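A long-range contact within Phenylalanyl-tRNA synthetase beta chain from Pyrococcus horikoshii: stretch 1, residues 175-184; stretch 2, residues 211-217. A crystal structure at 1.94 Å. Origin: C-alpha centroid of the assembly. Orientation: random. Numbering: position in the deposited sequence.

Stretch 1 (175-184) TLEEILEKHE
Stretch 2 (211-217) SMPPIIN

Stretch 1 is a short helix, Leu-176 to Lys-182, that lays one apolar side against a strand-turn-strand segment. Its i to i-4 hydrogen bonds run from Ile-179 N to Thr-175 O (2.9 Å) through His-183 N to Ile-179 O (2.9 Å). Thr-175 (chi1 71°, p) caps the N-terminus: Glu-178 N donates to Thr-175 OG1 at 3.0 Å, and Thr-175 N returns a bond to Glu-178 OE1 at 3.0 Å, the glutamate being m, t. His-183 leaves helical geometry at phi/psi -73/138.

Stretch 2 is extended at Ser-211 and Met-212 (-115/93), turns through Pro-213 (-60/144), Pro-214 (-102/40, preceded by a cis peptide) and Ile-215 (-98/-61), and is extended again at Ile-216 (-164/149) and Asn-217. Met-212 N to Ile-216 O (2.9 Å) and Ile-215 N to Met-212 O (2.8 Å) close the turn; Ile-216 N to Met-212 O is weak at 3.4 Å.

The register sets CA of Leu-176 8.2 Å from CA of Met-212, CA of Leu-180 8.0 Å from CA of Ile-215, and CA of His-183 8.7 Å from CA of Ile-216. No hydrogen bond crosses between the stretches; side chains fill the gap, burying 314 Å² in total.

Met-212, a selenomethionine, has the largest covered area. Its CA-to-CB bond points toward the helix, and chi1 170° and chi2 172° (t, t) extend the chain before chi3 53° (p) turns its end. SE thereby lies 3.7 Å from Leu-176 CG, while CE reaches Ile-179 CG2 at 3.7 Å and Leu-180 CD2 at 3.8 Å. Leu-176 points sideways, with chi1 -86° (m) and chi2 off-well at 26°. Leu-180 also starts sideways, but m, t (-66°, -160°) brings its end nearer, so CD2 also meets Ile-215 CG1 at 4.0 Å. Ile-215 points toward the helix with both chi angles m (-55°, -58°).

Ile-179, m, t (-60°, 173°), points toward stretch 2 and sets CG2 3.9 Å from Ile-216 CG2. Ile-216 also points across; its t, p rotamer (-167°, 68°) carries CG1 over a face of the His-183 ring, 4.0 Å from the ring centroid and 27° off the normal, a CH-pi contact. Ile-216 CD1 approaches His-183 CE1 at 3.5 Å. The histidine (chi1 -160°, t; chi2 -74°) can offer this face while both ring nitrogens are hydrogen-bonded outside the two stretches, ND1 close by in sequence and NE2 elsewhere in the structure.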

# COMPACT_ATOMS: atom_id res chain seq x y z
N THR A 175 18.13 -16.49 20.36
CA THR A 175 17.04 -17.25 19.78
C THR A 175 15.89 -17.38 20.79
O THR A 175 16.09 -17.26 22.02
CB THR A 175 17.45 -18.68 19.33
OG1 THR A 175 17.70 -19.47 20.49
CG2 THR A 175 18.76 -18.69 18.56
N LEU A 176 14.71 -17.62 20.28
CA LEU A 176 13.55 -17.84 21.11
C LEU A 176 13.81 -18.96 22.10
O LEU A 176 13.48 -18.85 23.26
CB LEU A 176 12.33 -18.16 20.24
CG LEU A 176 11.51 -17.01 19.67
CD1 LEU A 176 12.25 -15.67 19.48
CD2 LEU A 176 10.69 -17.44 18.50
N GLU A 177 14.41 -20.04 21.61
CA GLU A 177 14.88 -21.13 22.43
C GLU A 177 15.77 -20.70 23.60
O GLU A 177 15.51 -21.06 24.75
CB GLU A 177 15.62 -22.13 21.52
CG GLU A 177 14.73 -23.26 21.09
CD GLU A 177 14.16 -23.96 22.32
OE1 GLU A 177 12.92 -23.99 22.47
OE2 GLU A 177 14.98 -24.43 23.14
N GLU A 178 16.79 -19.88 23.31
CA GLU A 178 17.71 -19.37 24.32
C GLU A 178 17.00 -18.50 25.34
O GLU A 178 17.36 -18.50 26.51
CB GLU A 178 18.85 -18.58 23.69
CG GLU A 178 19.72 -19.43 22.77
CD GLU A 178 20.85 -18.65 22.11
OE1 GLU A 178 20.64 -17.51 21.62
OE2 GLU A 178 21.96 -19.23 22.05
N ILE A 179 16.01 -17.72 24.88
CA ILE A 179 15.25 -16.88 25.80
C ILE A 179 14.47 -17.74 26.80
O ILE A 179 14.50 -17.48 28.01
CB ILE A 179 14.31 -15.90 25.04
CG1 ILE A 179 15.13 -14.96 24.11
CG2 ILE A 179 13.48 -15.08 26.04
CD1 ILE A 179 14.23 -14.05 23.16
N LEU A 180 13.78 -18.78 26.31
CA LEU A 180 13.05 -19.71 27.21
C LEU A 180 13.98 -20.33 28.25
O LEU A 180 13.62 -20.48 29.41
CB LEU A 180 12.33 -20.79 26.43
CG LEU A 180 11.17 -20.33 25.54
CD1 LEU A 180 10.29 -21.49 25.23
CD2 LEU A 180 10.34 -19.24 26.24
N GLU A 181 15.20 -20.65 27.82
CA GLU A 181 16.21 -21.26 28.68
C GLU A 181 16.84 -20.29 29.68
O GLU A 181 16.90 -20.57 30.86
CB GLU A 181 17.28 -21.90 27.77
CG GLU A 181 18.28 -22.80 28.46
CD GLU A 181 19.58 -22.93 27.67
OE1 GLU A 181 19.59 -22.65 26.43
OE2 GLU A 181 20.62 -23.29 28.29
N LYS A 182 17.28 -19.13 29.20
CA LYS A 182 18.09 -18.19 29.99
C LYS A 182 17.35 -17.06 30.71
O LYS A 182 17.78 -16.62 31.77
CB LYS A 182 19.13 -17.52 29.08
CG LYS A 182 20.14 -18.49 28.50
CD LYS A 182 21.09 -18.98 29.61
CE LYS A 182 21.26 -20.48 29.56
NZ LYS A 182 21.87 -20.89 28.25
N HIS A 183 16.29 -16.53 30.10
CA HIS A 183 15.58 -15.40 30.71
C HIS A 183 14.77 -15.88 31.91
O HIS A 183 14.13 -16.93 31.87
CB HIS A 183 14.64 -14.73 29.69
CG HIS A 183 14.27 -13.34 30.07
ND1 HIS A 183 13.37 -13.07 31.07
CD2 HIS A 183 14.72 -12.15 29.62
CE1 HIS A 183 13.28 -11.76 31.23
NE2 HIS A 183 14.08 -11.17 30.35
N GLU A 184 14.77 -15.11 32.98
CA GLU A 184 13.97 -15.50 34.16
C GLU A 184 12.46 -15.71 33.85
O GLU A 184 11.83 -16.60 34.42
CB GLU A 184 14.16 -14.52 35.31
CG GLU A 184 13.43 -13.20 35.10
CD GLU A 184 13.72 -12.20 36.19
OE1 GLU A 184 13.42 -11.00 35.98
OE2 GLU A 184 14.26 -12.62 37.25
N SER A 211 7.34 -8.48 21.25
CA SER A 211 7.33 -9.39 22.38
C SER A 211 7.19 -10.83 21.90
O SER A 211 6.89 -11.09 20.72
CB SER A 211 6.14 -9.04 23.30
OG SER A 211 4.90 -9.41 22.67
N MSE A 212 7.43 -11.78 22.81
CA MSE A 212 7.01 -13.15 22.59
C MSE A 212 5.93 -13.51 23.62
O MSE A 212 6.29 -13.90 24.74
CB MSE A 212 8.23 -14.08 22.72
CG MSE A 212 7.86 -15.55 22.75
SE MSE A 212 9.45 -16.76 22.68
CE MSE A 212 10.44 -16.08 24.09
N PRO A 213 4.63 -13.34 23.30
CA PRO A 213 3.59 -13.74 24.28
C PRO A 213 3.66 -15.25 24.61
O PRO A 213 3.98 -16.06 23.72
CB PRO A 213 2.28 -13.40 23.57
CG PRO A 213 2.66 -12.29 22.59
CD PRO A 213 4.05 -12.74 22.09
N PRO A 214 3.39 -15.65 25.85
CA PRO A 214 3.12 -14.77 26.99
C PRO A 214 4.34 -14.65 27.90
O PRO A 214 4.19 -14.63 29.14
CB PRO A 214 2.04 -15.58 27.74
CG PRO A 214 2.49 -17.04 27.56
CD PRO A 214 3.21 -17.07 26.20
N ILE A 215 5.52 -14.55 27.30
CA ILE A 215 6.81 -14.71 28.00
C ILE A 215 7.47 -13.38 28.39
O ILE A 215 7.64 -13.10 29.57
CB ILE A 215 7.77 -15.58 27.13
CG1 ILE A 215 7.13 -16.94 26.77
CG2 ILE A 215 9.17 -15.75 27.85
CD1 ILE A 215 6.69 -17.84 28.02
N ILE A 216 7.80 -12.54 27.41
CA ILE A 216 8.57 -11.32 27.69
C ILE A 216 8.47 -10.36 26.50
O ILE A 216 8.38 -10.81 25.34
CB ILE A 216 10.08 -11.68 27.95
CG1 ILE A 216 10.87 -10.50 28.56
CG2 ILE A 216 10.75 -12.32 26.70
CD1 ILE A 216 10.41 -10.19 29.98
N ASN A 217 8.53 -9.07 26.81
CA ASN A 217 8.65 -8.02 25.82
C ASN A 217 10.10 -7.80 25.38
O ASN A 217 11.07 -8.29 26.01
CB ASN A 217 7.98 -6.70 26.32
CG ASN A 217 8.51 -6.23 27.68
OD1 ASN A 217 8.91 -7.04 28.54
ND2 ASN A 217 8.46 -4.92 27.91